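PDB 4HZC: CysE, serine acetyltransferase from Brucella abortus, which probably catalyses transfer of the acetyl group from acetyl-coenzyme A to L-serine, giving O-acetylserine for cysteine biosynthesis. Local coordinates for residues G189-G194 / G215-G220; P49-A54 / V90-I95. All coordinates share one frame; numbering follows the deposited sequence.

Contact 1. Residues G189-G194 / G215-G220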
loop_
_atom_site.group_PDB
_atom_site.type_symbol
_atom_site.label_atom_id
_atom_site.label_comp_id
_atom_site.label_asym_id
_atom_site.label_seq_id
_atom_site.Cartn_x
_atom_site.Cartn_y
_atom_site.Cartn_z
ATOM N N GLY A 189 -5.663 -23.678 18.995
ATOM C CA GLY A 189 -6.434 -24.815 18.527
ATOM C C GLY A 189 -7.696 -25.053 19.374
ATOM O O GLY A 189 -8.344 -26.078 19.237
ATOM N N VAL A 190 -8.022 -24.119 20.249
ATOM C CA VAL A 190 -9.146 -24.314 21.177
ATOM C C VAL A 190 -10.487 -23.823 20.663
ATOM O O VAL A 190 -10.581 -22.745 20.114
ATOM C CB VAL A 190 -8.862 -23.630 22.549
ATOM C CG1 VAL A 190 -10.126 -23.607 23.351
ATOM C CG2 VAL A 190 -7.822 -24.370 23.323
ATOM N N THR A 191 -11.537 -24.612 20.863
ATOM C CA THR A 191 -12.883 -24.196 20.555
ATOM C C THR A 191 -13.701 -24.161 21.828
ATOM O O THR A 191 -13.702 -25.135 22.611
ATOM C CB THR A 191 -13.554 -25.189 19.565
ATOM O OG1 THR A 191 -12.696 -25.363 18.434
ATOM C CG2 THR A 191 -14.804 -24.625 19.109
ATOM N N LEU A 192 -14.366 -23.030 22.042
ATOM C CA LEU A 192 -15.424 -22.847 23.010
ATOM C C LEU A 192 -16.656 -22.607 22.185
ATOM O O LEU A 192 -17.069 -21.485 21.985
ATOM C CB LEU A 192 -15.140 -21.641 23.950
ATOM C CG LEU A 192 -13.829 -21.608 24.674
ATOM C CD1 LEU A 192 -13.718 -20.274 25.437
ATOM C CD2 LEU A 192 -13.586 -22.821 25.592
ATOM N N GLY A 193 -17.230 -23.722 21.685
ATOM C CA GLY A 193 -18.345 -23.716 20.773
ATOM C C GLY A 193 -19.569 -24.531 21.174
ATOM O O GLY A 193 -19.846 -24.780 22.355
ATOM N N GLY A 194 -20.341 -24.885 20.157
ATOM C CA GLY A 194 -21.606 -25.553 20.363
ATOM C C GLY A 194 -21.558 -26.965 19.831
ATOM O O GLY A 194 -20.550 -27.402 19.312
ATOM N N GLY A 215 -5.587 -27.514 21.307
ATOM C CA GLY A 215 -6.411 -28.391 20.488
ATOM C C GLY A 215 -7.681 -28.795 21.184
ATOM O O GLY A 215 -8.448 -29.510 20.625
ATOM N N ALA A 216 -7.903 -28.332 22.420
ATOM C CA ALA A 216 -9.069 -28.798 23.186
ATOM C C ALA A 216 -10.393 -28.221 22.697
ATOM O O ALA A 216 -10.465 -27.043 22.333
ATOM C CB ALA A 216 -8.901 -28.483 24.663
ATOM N N LYS A 217 -11.457 -29.041 22.711
ATOM C CA LYS A 217 -12.805 -28.611 22.316
ATOM C C LYS A 217 -13.768 -28.693 23.484
ATOM O O LYS A 217 -13.903 -29.752 24.111
ATOM C CB LYS A 217 -13.325 -29.456 21.148
ATOM C CG LYS A 217 -12.710 -29.061 19.813
ATOM C CD LYS A 217 -12.167 -30.261 19.083
ATOM C CE LYS A 217 -10.906 -29.953 18.271
ATOM N NZ LYS A 217 -10.078 -31.190 18.091
ATOM N N ILE A 218 -14.402 -27.570 23.806
ATOM C CA ILE A 218 -15.382 -27.507 24.873
ATOM C C ILE A 218 -16.658 -27.135 24.206
ATOM O O ILE A 218 -16.810 -26.046 23.737
ATOM C CB ILE A 218 -14.979 -26.503 25.980
ATOM C CG1 ILE A 218 -13.555 -26.830 26.436
ATOM C CG2 ILE A 218 -15.953 -26.582 27.150
ATOM C CD1 ILE A 218 -13.003 -25.885 27.469
ATOM N N LEU A 219 -17.586 -28.084 24.099
ATOM C CA LEU A 219 -18.772 -27.849 23.317
ATOM C C LEU A 219 -20.052 -27.962 24.099
ATOM O O LEU A 219 -20.229 -28.919 24.851
ATOM C CB LEU A 219 -18.801 -28.799 22.147
ATOM C CG LEU A 219 -17.525 -28.930 21.360
ATOM C CD1 LEU A 219 -17.758 -29.973 20.282
ATOM C CD2 LEU A 219 -17.224 -27.572 20.728
ATOM N N GLY A 220 -20.922 -26.968 23.939
ATOM C CA GLY A 220 -22.211 -26.960 24.619
ATOM C C GLY A 220 -22.267 -25.908 25.694
ATOM O O GLY A 220 -21.253 -25.226 25.956
#

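Contact 2. Residues P49-A54 / V90-I95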
loop_
_atom_site.group_PDB
_atom_site.type_symbol
_atom_site.label_atom_id
_atom_site.label_comp_id
_atom_site.label_asym_id
_atom_site.label_seq_id
_atom_site.Cartn_x
_atom_site.Cartn_y
_atom_site.Cartn_z
ATOM N N PRO A 49 2.539 8.527 23.752
ATOM C CA PRO A 49 2.481 9.225 25.069
ATOM C C PRO A 49 1.979 8.284 26.156
ATOM O O PRO A 49 2.065 8.628 27.319
ATOM C CB PRO A 49 1.464 10.357 24.806
ATOM C CG PRO A 49 0.547 9.772 23.783
ATOM C CD PRO A 49 1.321 8.770 22.952
ATOM N N SER A 50 1.486 7.080 25.803
ATOM C CA SER A 50 0.978 6.125 26.824
ATOM C C SER A 50 1.035 4.699 26.329
ATOM O O SER A 50 1.102 4.458 25.092
ATOM C CB SER A 50 -0.450 6.449 27.253
ATOM O OG SER A 50 -1.403 6.358 26.152
ATOM N N LEU A 51 0.910 3.760 27.275
ATOM C CA LEU A 51 0.878 2.353 26.982
ATOM C C LEU A 51 -0.367 2.044 26.179
ATOM O O LEU A 51 -0.319 1.256 25.182
ATOM C CB LEU A 51 0.942 1.515 28.284
ATOM C CG LEU A 51 0.673 0.030 28.148
ATOM C CD1 LEU A 51 1.785 -0.636 27.367
ATOM C CD2 LEU A 51 0.601 -0.612 29.510
ATOM N N GLU A 52 -1.467 2.636 26.606
ATOM C CA GLU A 52 -2.720 2.526 25.898
ATOM C C GLU A 52 -2.584 2.834 24.403
ATOM O O GLU A 52 -3.044 2.043 23.537
ATOM C CB GLU A 52 -3.756 3.446 26.514
ATOM C CG GLU A 52 -4.308 2.940 27.825
ATOM C CD GLU A 52 -3.551 3.507 29.006
ATOM O OE1 GLU A 52 -2.439 4.097 28.831
ATOM O OE2 GLU A 52 -4.111 3.297 30.088
ATOM N N GLU A 53 -1.983 3.972 24.102
ATOM C CA GLU A 53 -1.863 4.417 22.761
ATOM C C GLU A 53 -0.874 3.530 21.985
ATOM O O GLU A 53 -1.069 3.262 20.777
ATOM C CB GLU A 53 -1.537 5.915 22.653
ATOM C CG GLU A 53 -2.739 6.817 23.010
ATOM C CD GLU A 53 -2.608 8.201 22.440
ATOM O OE1 GLU A 53 -2.132 8.346 21.300
ATOM O OE2 GLU A 53 -2.989 9.144 23.118
ATOM N N ALA A 54 0.146 3.049 22.665
ATOM C CA ALA A 54 1.067 2.112 22.005
ATOM C C ALA A 54 0.333 0.836 21.603
ATOM O O ALA A 54 0.585 0.281 20.524
ATOM C CB ALA A 54 2.255 1.798 22.907
ATOM N N VAL A 90 -7.595 -3.266 32.841
ATOM C CA VAL A 90 -7.750 -4.602 32.199
ATOM C C VAL A 90 -6.524 -4.942 31.289
ATOM O O VAL A 90 -5.987 -6.059 31.324
ATOM C CB VAL A 90 -9.048 -4.726 31.437
ATOM C CG1 VAL A 90 -9.137 -6.088 30.669
ATOM C CG2 VAL A 90 -10.204 -4.682 32.380
ATOM N N LEU A 91 -6.110 -3.962 30.480
ATOM C CA LEU A 91 -4.990 -4.059 29.565
ATOM C C LEU A 91 -3.711 -4.442 30.300
ATOM O O LEU A 91 -2.966 -5.348 29.899
ATOM C CB LEU A 91 -4.780 -2.689 28.875
ATOM C CG LEU A 91 -3.475 -2.536 28.110
ATOM C CD1 LEU A 91 -3.652 -3.449 26.867
ATOM C CD2 LEU A 91 -3.236 -1.106 27.640
ATOM N N ARG A 92 -3.447 -3.759 31.405
ATOM C CA ARG A 92 -2.229 -4.035 32.170
ATOM C C ARG A 92 -2.162 -5.377 32.801
ATOM O O ARG A 92 -1.106 -6.046 32.777
ATOM C CB ARG A 92 -1.984 -2.893 33.205
ATOM C CG ARG A 92 -1.447 -1.647 32.486
ATOM C CD ARG A 92 -1.362 -0.437 33.445
ATOM N NE ARG A 92 -0.868 0.776 32.790
ATOM C CZ ARG A 92 -1.582 1.534 31.943
ATOM N NH1 ARG A 92 -2.817 1.208 31.606
ATOM N NH2 ARG A 92 -1.055 2.632 31.402
ATOM N N VAL A 93 -3.278 -5.822 33.355
ATOM C CA VAL A 93 -3.264 -7.165 33.921
ATOM C C VAL A 93 -3.159 -8.239 32.809
ATOM O O VAL A 93 -2.611 -9.318 33.059
ATOM C CB VAL A 93 -4.454 -7.502 34.841
ATOM C CG1 VAL A 93 -4.370 -6.611 36.084
ATOM C CG2 VAL A 93 -5.753 -7.280 34.167
ATOM N N ASP A 94 -3.675 -7.923 31.614
ATOM C CA ASP A 94 -3.503 -8.849 30.444
ATOM C C ASP A 94 -2.011 -8.956 30.073
ATOM O O ASP A 94 -1.513 -10.053 29.784
ATOM C CB ASP A 94 -4.340 -8.344 29.250
ATOM C CG ASP A 94 -5.834 -8.687 29.384
ATOM O OD1 ASP A 94 -6.151 -9.512 30.283
ATOM O OD2 ASP A 94 -6.704 -8.185 28.591
ATOM N N ILE A 95 -1.304 -7.824 30.043
ATOM C CA ILE A 95 0.131 -7.824 29.759
ATOM C C ILE A 95 0.851 -8.607 30.884
ATOM O O ILE A 95 1.734 -9.444 30.607
ATOM C CB ILE A 95 0.723 -6.381 29.652
ATOM C CG1 ILE A 95 0.267 -5.712 28.356
ATOM C CG2 ILE A 95 2.260 -6.423 29.569
ATOM C CD1 ILE A 95 0.478 -4.199 28.301
#

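Contact 1. Residues G189-G194 / G215-G220
L192 and I218 run next to each other in the same sense from two parallel strands, 191-193 and 217-219, whose N-to-C directions differ by 8°. Followed from its root, I218 has its CB 3.9 Å from T191 O as the side chain leaves for the face shared with L192. CG1 stands beside its own backbone N (chi1 -52°) and stays 4.1 Å from L192 CD2, about as far as CB. At the tip, CD1 of I218 meets L192 CD2 at 3.6 Å, closer than the rest of the side chain comes to that methyl. Both residues continue onto P204, I206 and I212, which places them on the inward face.

Four backbone bonds alternate in direction between the strands. T191 N reaches A216 O at 3.0 Å, and I218 N returns to T191 O at 2.8 Å. G193 N then gives to I218 O at 3.1 Å, although this bond is bent (141° at the hydrogen). G220 N closes the series on G193 O at 2.9 Å. On the other face T191 CG2 lies 4.1 Å from L219 CD2, while T191 OG1 bonds to NE2 of H188 of the second subunit; K217 and L219 also pack on that subunit.

Strand 172-174 flanks 191-193 on its other edge. T191 pairs with K217, 26 residues later, rather than the 18 of a three-sided coil of hexapeptides; the surplus is consistent with an excursion between strands 191-193 and 205-206. In-register parallel strands stacked coil on coil, with aliphatic residues turned inward, are characteristic of the left-handed beta-helix of hexapeptide-repeat acyltransferases.

Contact 2. Residues P49-A54 / V90-I95
L51 and E52, the first two residues of helix 51-63, are the ones in 49-54 that meet helix 87-101, and S50 sets the start of that helix just before them. As the N-cap, S50 accepts from E53 N through OG at 3.2 Å, closing the first turn.

L51 comes next. It points its CB toward helix 87-101, and CG, anti to the backbone N (chi1 170°), lies 4.1 Å from L91 CD2. One methyl then serves two neighbours: L51 CD2 meets I95 CD1 tip to tip at 3.8 Å and passes R92 CG at 3.8 Å. The same CD2 also sits over one face of the R92 guanidinium, offset toward its rim, so an apolar group covers part of that flat cation.

E52 follows, with its CG 4.2 Å from L91 CD2 and its chain bent at chi2 to bring the carboxylate to the guanidinium edge. This is a salt bridge with unequal arms. R92 NH1 binds E52 OE2 at 2.9 Å, whereas R92 NH2 to E52 OE1, at 3.3 Å, is weak. The two planes are 56° apart, and NH1 meets OE2 from 63° out of the carboxylate plane, although OE2 lies almost within the guanidinium plane. Further partners hold both groups: S88 OG bonds to E52 OE2, S88 O takes NH1 of R92, and D17 makes a second salt bridge with NH2. The arginine probably helps keep both E52 and D17 deprotonated.

Helix 18-33 packs on this join through W20 and I23 against L51 and I19 against R92, while F118 of helix 116-132 touches L91 and I95. The pair thus sits within the helical N-terminal region, in contact with both of those helices.

Both contacts are largely buried, but they share no secondary structure and lie on opposite sides of the chain's centre, their centres 29 Å apart and nearest atoms about 14 Å apart. Contact 1 joins successive coils of the beta-helix, so its cohesion is mainly backbone hydrogen bonding, with an aliphatic inward face and an outward face used by a second subunit. Contact 2 joins two helices of the N-terminal region with no backbone bond between them; leucine and isoleucine methyls and one asymmetric ion pair do the work, and no other chain touches it. Contact 1 buries 466 Å², contact 2 252 Å².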